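Local atomic coordinates of flavoredoxin (Methanosarcina acetivorans, PDB entry 3BNK), a protein that binds flavin mononucleotide and probably carries electrons as a flavoredoxin. Residues K105-I110 with N116-V121; E123-P128 with F132-I137. All blocks are in the same frame, centred on the assembly; numbering follows the deposited sequence.

Contact 1: residues K105-I110 with N116-V121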
ATOM      1  N   LYS B 105      -7.095  17.551 -16.903  1.00 21.40           N
ATOM      2  CA  LYS B 105      -6.401  18.122 -18.078  1.00 21.36           C
ATOM      3  C   LYS B 105      -4.882  17.913 -18.085  1.00 20.94           C
ATOM      4  O   LYS B 105      -4.239  17.928 -19.132  1.00 21.09           O
ATOM      5  CB  LYS B 105      -6.722  19.625 -18.230  1.00 21.77           C
ATOM      6  CG  LYS B 105      -8.212  19.990 -18.074  1.00 22.46           C
ATOM      7  CD  LYS B 105      -8.898  20.257 -19.398  1.00 24.82           C
ATOM      8  CE  LYS B 105      -9.284  18.995 -20.160  1.00 26.57           C
ATOM      9  NZ  LYS B 105      -9.595  19.281 -21.632  1.00 27.33           N
ATOM     10  N   THR B 106      -4.318  17.685 -16.913  1.00 20.61           N
ATOM     11  CA  THR B 106      -2.880  17.842 -16.727  1.00 20.30           C
ATOM     12  C   THR B 106      -2.189  16.630 -16.080  1.00 19.31           C
ATOM     13  O   THR B 106      -0.980  16.654 -15.827  1.00 19.22           O
ATOM     14  CB  THR B 106      -2.626  19.098 -15.888  1.00 20.04           C
ATOM     15  OG1 THR B 106      -1.225  19.322 -15.783  1.00 24.27           O
ATOM     16  CG2 THR B 106      -3.174  18.924 -14.514  1.00 18.05           C
ATOM     17  N   ALA B 107      -2.966  15.600 -15.778  1.00 18.72           N
ATOM     18  CA  ALA B 107      -2.408  14.349 -15.270  1.00 18.75           C
ATOM     19  C   ALA B 107      -2.405  13.276 -16.361  1.00 18.51           C
ATOM     20  O   ALA B 107      -3.438  12.708 -16.689  1.00 18.66           O
ATOM     21  CB  ALA B 107      -3.147  13.879 -14.029  1.00 18.45           C
ATOM     22  N   PRO B 108      -1.222  12.981 -16.910  1.00 18.93           N
ATOM     23  CA  PRO B 108      -1.151  12.066 -18.039  1.00 18.84           C
ATOM     24  C   PRO B 108      -1.407  10.619 -17.603  1.00 18.80           C
ATOM     25  O   PRO B 108      -0.834  10.149 -16.620  1.00 18.34           O
ATOM     26  CB  PRO B 108       0.279  12.271 -18.567  1.00 19.08           C
ATOM     27  CG  PRO B 108       1.069  12.687 -17.374  1.00 18.21           C
ATOM     28  CD  PRO B 108       0.109  13.449 -16.480  1.00 18.59           C
ATOM     29  N   MET B 109      -2.292   9.939 -18.332  1.00 19.11           N
ATOM     30  CA  MET B 109      -2.658   8.554 -18.022  1.00 19.43           C
ATOM     31  C   MET B 109      -2.278   7.622 -19.164  1.00 18.84           C
ATOM     32  O   MET B 109      -2.129   8.056 -20.307  1.00 18.74           O
ATOM     33  CB  MET B 109      -4.147   8.445 -17.693  1.00 19.38           C
ATOM     34  CG  MET B 109      -4.501   9.054 -16.355  1.00 19.23           C
ATOM     35  SD  MET B 109      -6.277   9.187 -16.075  1.00 20.72           S
ATOM     36  CE  MET B 109      -6.710  10.522 -17.204  1.00 20.91           C
ATOM     37  N   ILE B 110      -2.111   6.347 -18.842  1.00 19.04           N
ATOM     38  CA  ILE B 110      -1.582   5.361 -19.796  1.00 19.23           C
ATOM     39  C   ILE B 110      -2.694   4.474 -20.352  1.00 19.50           C
ATOM     40  O   ILE B 110      -3.343   3.731 -19.610  1.00 19.71           O
ATOM     41  CB  ILE B 110      -0.494   4.464 -19.159  1.00 18.99           C
ATOM     42  CG1 ILE B 110       0.687   5.305 -18.661  1.00 18.49           C
ATOM     43  CG2 ILE B 110      -0.002   3.399 -20.177  1.00 17.62           C
ATOM     44  CD1 ILE B 110       1.639   4.552 -17.755  1.00 17.28           C
ATOM     45  N   ASN B 116      -6.771   3.414 -14.363  1.00 16.24           N
ATOM     46  CA  ASN B 116      -6.136   4.731 -14.183  1.00 16.28           C
ATOM     47  C   ASN B 116      -6.918   5.598 -13.203  1.00 16.27           C
ATOM     48  O   ASN B 116      -8.115   5.819 -13.385  1.00 16.31           O
ATOM     49  CB  ASN B 116      -6.003   5.487 -15.520  1.00 15.94           C
ATOM     50  CG  ASN B 116      -5.744   4.570 -16.697  1.00 15.92           C
ATOM     51  OD1 ASN B 116      -6.683   4.082 -17.336  1.00 16.88           O
ATOM     52  ND2 ASN B 116      -4.467   4.358 -17.017  1.00 14.60           N
ATOM     53  N   LEU B 117      -6.232   6.063 -12.162  1.00 16.73           N
ATOM     54  CA  LEU B 117      -6.820   6.953 -11.168  1.00 17.04           C
ATOM     55  C   LEU B 117      -6.255   8.356 -11.347  1.00 17.07           C
ATOM     56  O   LEU B 117      -5.061   8.573 -11.186  1.00 16.53           O
ATOM     57  CB  LEU B 117      -6.578   6.431  -9.740  1.00 17.36           C
ATOM     58  CG  LEU B 117      -6.854   4.946  -9.456  1.00 17.93           C
ATOM     59  CD1 LEU B 117      -6.597   4.594  -7.985  1.00 17.22           C
ATOM     60  CD2 LEU B 117      -8.283   4.480  -9.896  1.00 16.92           C
ATOM     61  N   GLU B 118      -7.130   9.295 -11.700  1.00 17.27           N
ATOM     62  CA  GLU B 118      -6.759  10.675 -11.976  1.00 17.52           C
ATOM     63  C   GLU B 118      -6.953  11.484 -10.692  1.00 17.87           C
ATOM     64  O   GLU B 118      -8.059  11.562 -10.171  1.00 18.14           O
ATOM     65  CB  GLU B 118      -7.616  11.211 -13.132  1.00 16.92           C
ATOM     66  CG  GLU B 118      -7.317  12.635 -13.590  1.00 17.61           C
ATOM     67  CD  GLU B 118      -8.279  13.113 -14.695  1.00 17.25           C
ATOM     68  OE1 GLU B 118      -9.389  12.545 -14.826  1.00 15.47           O
ATOM     69  OE2 GLU B 118      -7.912  14.059 -15.429  1.00 16.86           O
ATOM     70  N   CYS B 119      -5.872  12.072 -10.178  1.00 17.85           N
ATOM     71  CA  CYS B 119      -5.896  12.598  -8.812  1.00 17.95           C
ATOM     72  C   CYS B 119      -5.558  14.069  -8.683  1.00 18.55           C
ATOM     73  O   CYS B 119      -4.635  14.573  -9.333  1.00 18.49           O
ATOM     74  CB  CYS B 119      -4.993  11.773  -7.883  1.00 17.10           C
ATOM     75  SG  CYS B 119      -5.335  10.005  -7.962  1.00 16.48           S
ATOM     76  N   ARG B 120      -6.320  14.746  -7.828  1.00 18.94           N
ATOM     77  CA  ARG B 120      -6.063  16.149  -7.547  1.00 19.92           C
ATOM     78  C   ARG B 120      -5.355  16.316  -6.223  1.00 19.34           C
ATOM     79  O   ARG B 120      -5.852  15.876  -5.194  1.00 19.88           O
ATOM     80  CB  ARG B 120      -7.356  16.961  -7.549  1.00 20.09           C
ATOM     81  CG  ARG B 120      -7.074  18.420  -7.849  1.00 21.80           C
ATOM     82  CD  ARG B 120      -7.794  19.352  -6.943  1.00 23.83           C
ATOM     83  NE  ARG B 120      -9.226  19.400  -7.187  1.00 26.69           N
ATOM     84  CZ  ARG B 120     -10.141  19.069  -6.283  1.00 27.27           C
ATOM     85  NH1 ARG B 120      -9.772  18.655  -5.069  1.00 28.87           N
ATOM     86  NH2 ARG B 120     -11.423  19.151  -6.591  1.00 26.02           N
ATOM     87  N   VAL B 121      -4.187  16.934  -6.248  1.00 19.62           N
ATOM     88  CA  VAL B 121      -3.424  17.134  -5.020  1.00 20.25           C
ATOM     89  C   VAL B 121      -4.257  17.942  -4.033  1.00 20.63           C
ATOM     90  O   VAL B 121      -4.768  19.017  -4.374  1.00 20.60           O
ATOM     91  CB  VAL B 121      -2.042  17.790  -5.268  1.00 19.64           C
ATOM     92  CG1 VAL B 121      -1.368  18.120  -3.957  1.00 19.91           C
ATOM     93  CG2 VAL B 121      -1.152  16.865  -6.097  1.00 19.91           C
TER
HETATM   94  O   HOH W   1      -5.769  14.283 -16.836  1.00 16.38           O
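M109 and I110 form a short strand that lies beside N116 and E118 on strand 115-126 of the large antiparallel sheet. The loop leading into it passes E118. The two backbones stand too far apart to pair as strands, so side chains and a bridging water join them. M109 is the apolar part of the contact. Its SD lies 3.8 Å from N116 CB and 3.8 Å from E118 CB. The chain bends about the CG-SD bond (chi3 -72°), which sets CE 3.9 Å from E118 CD. The M109 and E118 side chains cross at about a right angle. E118 stands extended from its strand with CG anti to the backbone N (chi1 -178°), which carries the carboxylate up to the loop. Water 1 donates to E118 OE2 at 2.6 Å and to A107 O at 2.8 Å, bridging the two segments. The same OE2 also bonds to L104 N, and OE1 bonds to Y141 OH, so the buried carboxylate is gripped at both oxygens. A107 adds a looser touch, CB to E118 CG at 4.4 Å. At the other end, N116 ND2 donates to I110 O at 2.9 Å, with an N-H...O angle of 145° and the donor tilted out of the carbonyl plane. ND2 also bonds to N70 OD1, while N116 OD1 bonds to K4 NZ of the second subunit. A leucine in place of N116 would probably leave I110 O without this donor and K4 of the second subunit without its amide oxygen. The polar groups of N116 and E118 thus join the loop and a small two-stranded antiparallel sheet, 99-100 with 109-110, to the large antiparallel sheet of the FMN-binding split-barrel fold.

Contact 2: residues E123-P128 with F132-I137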
ATOM      1  N   GLU B 123      -3.081  17.750  -0.382  1.00 23.76           N
ATOM      2  CA  GLU B 123      -2.021  18.166   0.523  1.00 24.54           C
ATOM      3  C   GLU B 123      -0.717  17.493   0.130  1.00 23.73           C
ATOM      4  O   GLU B 123      -0.687  16.289  -0.150  1.00 23.79           O
ATOM      5  CB  GLU B 123      -2.380  17.831   1.981  1.00 24.33           C
ATOM      6  CG  GLU B 123      -1.455  18.483   3.013  1.00 26.46           C
ATOM      7  CD  GLU B 123      -1.950  18.362   4.456  1.00 27.54           C
ATOM      8  OE1 GLU B 123      -3.110  17.926   4.650  1.00 30.24           O
ATOM      9  OE2 GLU B 123      -1.177  18.725   5.402  1.00 32.53           O
ATOM     10  N   THR B 124       0.354  18.279   0.100  1.00 23.09           N
ATOM     11  CA  THR B 124       1.707  17.758  -0.052  1.00 22.14           C
ATOM     12  C   THR B 124       2.376  17.666   1.311  1.00 21.89           C
ATOM     13  O   THR B 124       2.655  18.691   1.955  1.00 21.68           O
ATOM     14  CB  THR B 124       2.562  18.666  -0.949  1.00 22.18           C
ATOM     15  OG1 THR B 124       1.942  18.798  -2.227  1.00 21.91           O
ATOM     16  CG2 THR B 124       3.984  18.120  -1.104  1.00 22.32           C
ATOM     17  N   LEU B 125       2.652  16.439   1.738  1.00 21.19           N
ATOM     18  CA  LEU B 125       3.398  16.201   2.970  1.00 20.63           C
ATOM     19  C   LEU B 125       4.877  16.033   2.670  1.00 20.42           C
ATOM     20  O   LEU B 125       5.254  15.333   1.722  1.00 20.27           O
ATOM     21  CB  LEU B 125       2.877  14.958   3.697  1.00 20.55           C
ATOM     22  CG  LEU B 125       1.380  14.767   3.869  1.00 20.11           C
ATOM     23  CD1 LEU B 125       1.124  13.405   4.500  1.00 20.28           C
ATOM     24  CD2 LEU B 125       0.779  15.892   4.697  1.00 21.13           C
ATOM     25  N   GLU B 126       5.707  16.688   3.478  1.00 19.85           N
ATOM     26  CA  GLU B 126       7.152  16.648   3.298  1.00 19.74           C
ATOM     27  C   GLU B 126       7.831  15.914   4.449  1.00 18.92           C
ATOM     28  O   GLU B 126       7.589  16.209   5.608  1.00 18.82           O
ATOM     29  CB  GLU B 126       7.738  18.056   3.130  1.00 19.49           C
ATOM     30  CG  GLU B 126       9.197  18.046   2.702  1.00 19.85           C
ATOM     31  CD  GLU B 126       9.832  19.439   2.554  1.00 21.17           C
ATOM     32  OE1 GLU B 126      11.076  19.492   2.431  1.00 23.54           O
ATOM     33  OE2 GLU B 126       9.106  20.460   2.536  1.00 21.82           O
ATOM     34  N   PHE B 127       8.666  14.943   4.098  1.00 18.23           N
ATOM     35  CA  PHE B 127       9.473  14.200   5.049  1.00 18.12           C
ATOM     36  C   PHE B 127      10.917  14.329   4.584  1.00 18.19           C
ATOM     37  O   PHE B 127      11.151  14.877   3.501  1.00 18.40           O
ATOM     38  CB  PHE B 127       8.970  12.743   5.168  1.00 17.66           C
ATOM     39  CG  PHE B 127       7.510  12.653   5.527  1.00 18.32           C
ATOM     40  CD1 PHE B 127       6.555  12.354   4.556  1.00 16.53           C
ATOM     41  CD2 PHE B 127       7.081  12.936   6.824  1.00 16.96           C
ATOM     42  CE1 PHE B 127       5.199  12.300   4.885  1.00 16.40           C
ATOM     43  CE2 PHE B 127       5.725  12.890   7.157  1.00 17.20           C
ATOM     44  CZ  PHE B 127       4.785  12.566   6.190  1.00 16.41           C
ATOM     45  N   PRO B 128      11.893  13.880   5.407  1.00 18.20           N
ATOM     46  CA  PRO B 128      13.311  14.157   5.101  1.00 17.89           C
ATOM     47  C   PRO B 128      13.791  13.857   3.674  1.00 18.20           C
ATOM     48  O   PRO B 128      14.488  14.695   3.082  1.00 17.72           O
ATOM     49  CB  PRO B 128      14.069  13.285   6.110  1.00 17.95           C
ATOM     50  CG  PRO B 128      13.121  13.166   7.278  1.00 18.31           C
ATOM     51  CD  PRO B 128      11.738  13.137   6.679  1.00 17.45           C
ATOM     52  N   PHE B 132       5.103  12.927   0.220  1.00 17.73           N
ATOM     53  CA  PHE B 132       3.905  12.113   0.126  1.00 17.31           C
ATOM     54  C   PHE B 132       2.772  13.052  -0.304  1.00 17.20           C
ATOM     55  O   PHE B 132       2.283  13.881   0.483  1.00 16.36           O
ATOM     56  CB  PHE B 132       3.623  11.387   1.442  1.00 16.89           C
ATOM     57  CG  PHE B 132       2.725  10.170   1.305  1.00 18.03           C
ATOM     58  CD1 PHE B 132       3.211   8.977   0.754  1.00 16.35           C
ATOM     59  CD2 PHE B 132       1.409  10.197   1.782  1.00 18.94           C
ATOM     60  CE1 PHE B 132       2.390   7.838   0.651  1.00 17.32           C
ATOM     61  CE2 PHE B 132       0.573   9.051   1.685  1.00 18.07           C
ATOM     62  CZ  PHE B 132       1.072   7.880   1.122  1.00 17.25           C
ATOM     63  N   PHE B 133       2.417  12.941  -1.583  1.00 17.04           N
ATOM     64  CA  PHE B 133       1.352  13.733  -2.206  1.00 18.11           C
ATOM     65  C   PHE B 133      -0.001  13.062  -1.970  1.00 18.13           C
ATOM     66  O   PHE B 133      -0.259  11.978  -2.515  1.00 18.69           O
ATOM     67  CB  PHE B 133       1.581  13.846  -3.723  1.00 17.86           C
ATOM     68  CG  PHE B 133       2.803  14.631  -4.123  1.00 18.66           C
ATOM     69  CD1 PHE B 133       3.914  13.984  -4.661  1.00 19.30           C
ATOM     70  CD2 PHE B 133       2.833  16.023  -4.001  1.00 19.10           C
ATOM     71  CE1 PHE B 133       5.048  14.703  -5.053  1.00 19.39           C
ATOM     72  CE2 PHE B 133       3.954  16.755  -4.394  1.00 19.76           C
ATOM     73  CZ  PHE B 133       5.067  16.097  -4.923  1.00 19.06           C
ATOM     74  N   VAL B 134      -0.857  13.687  -1.160  1.00 17.95           N
ATOM     75  CA  VAL B 134      -2.225  13.184  -0.925  1.00 17.27           C
ATOM     76  C   VAL B 134      -3.182  13.776  -1.980  1.00 17.85           C
ATOM     77  O   VAL B 134      -3.298  15.004  -2.134  1.00 17.53           O
ATOM     78  CB  VAL B 134      -2.728  13.422   0.543  1.00 17.36           C
ATOM     79  CG1 VAL B 134      -4.099  12.817   0.754  1.00 16.85           C
ATOM     80  CG2 VAL B 134      -1.767  12.811   1.558  1.00 16.73           C
ATOM     81  N   GLY B 135      -3.825  12.889  -2.734  1.00 17.00           N
ATOM     82  CA  GLY B 135      -4.672  13.300  -3.828  1.00 17.59           C
ATOM     83  C   GLY B 135      -6.064  12.717  -3.735  1.00 18.00           C
ATOM     84  O   GLY B 135      -6.235  11.564  -3.351  1.00 18.01           O
ATOM     85  N   GLU B 136      -7.059  13.526  -4.083  1.00 18.46           N
ATOM     86  CA  GLU B 136      -8.422  13.039  -4.220  1.00 18.96           C
ATOM     87  C   GLU B 136      -8.559  12.358  -5.570  1.00 18.94           C
ATOM     88  O   GLU B 136      -8.104  12.884  -6.586  1.00 19.22           O
ATOM     89  CB  GLU B 136      -9.441  14.190  -4.104  1.00 18.97           C
ATOM     90  CG  GLU B 136     -10.904  13.713  -4.030  1.00 19.23           C
ATOM     91  CD  GLU B 136     -11.930  14.855  -4.018  1.00 20.41           C
ATOM     92  OE1 GLU B 136     -11.593  15.969  -3.571  1.00 18.96           O
ATOM     93  OE2 GLU B 136     -13.079  14.619  -4.452  1.00 22.33           O
ATOM     94  N   ILE B 137      -9.164  11.179  -5.581  1.00 18.86           N
ATOM     95  CA  ILE B 137      -9.452  10.507  -6.840  1.00 18.80           C
ATOM     96  C   ILE B 137     -10.694  11.162  -7.445  1.00 19.32           C
ATOM     97  O   ILE B 137     -11.827  10.974  -6.971  1.00 18.60           O
ATOM     98  CB  ILE B 137      -9.656   8.978  -6.666  1.00 18.87           C
ATOM     99  CG1 ILE B 137      -8.460   8.356  -5.931  1.00 18.48           C
ATOM    100  CG2 ILE B 137      -9.868   8.293  -8.033  1.00 18.78           C
ATOM    101  CD1 ILE B 137      -8.781   6.971  -5.341  1.00 18.76           C
TER
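T124 and F133 face each other as a non-hydrogen-bonded pair in the hairpin of strands 115-126 and 130-142. Their side chains lie side by side and point the same way. T124 brings both branches to the CD2-CE2 edge of the F133 ring: OG1 lies 3.4 Å from F133 CD2, and CG2 lies 3.6 Å from F133 CE2. The threonine torsion (chi1 -58°) sets CG2 anti to the backbone N and OG1 beside that N, bringing both within touch of the ring. The pairs E123-V134 and L125-F132 each make two backbone bonds, from F132 N to L125 O at 2.8 Å up to E123 N to V134 O at 3.3 Å. On the other face of the sheet, L125 CD1 touches V134 CG2 at 4.2 Å and F132 CD2, also at 4.2 Å. With CG roughly anti to the backbone N (chi1 -159°), the end of the F132 ring leads away from strand 123-126, and the ring meets F132 of the second subunit, planes about 10° apart. F127 follows just after the strand and brings its ring edge-on, with CE1 3.9 Å from F132 CB in the ring plane. L125 also meets its counterpart in the second subunit. Within the chain, strand 46-52 pairs with strand 130-142, V40 of strand 28-41 packs on F132 and V134, and P58 and I61 of helix 57-64 cover F133.

How the contacts relate
Contacts 1 and 2 follow one another along the chain and share strand 115-126. Their centres are about 15 Å apart. Contact 1 uses the start of that strand; contact 2 uses its end, where it pairs with strand 130-142. The segments also touch directly: C119 SG lies 4.1 Å from I137 CG1, and R120 NH1 makes a long, weak ion pair with E136 OE1 at 3.6 Å. Contact 2 is nearer the flavin, with the F132 side chain about 8 Å from bound FMN and about 4 Å from the FMN-binding residue G50. The I110 side chain of contact 1 is about 12 Å from FMN. Both contacts reach the second subunit.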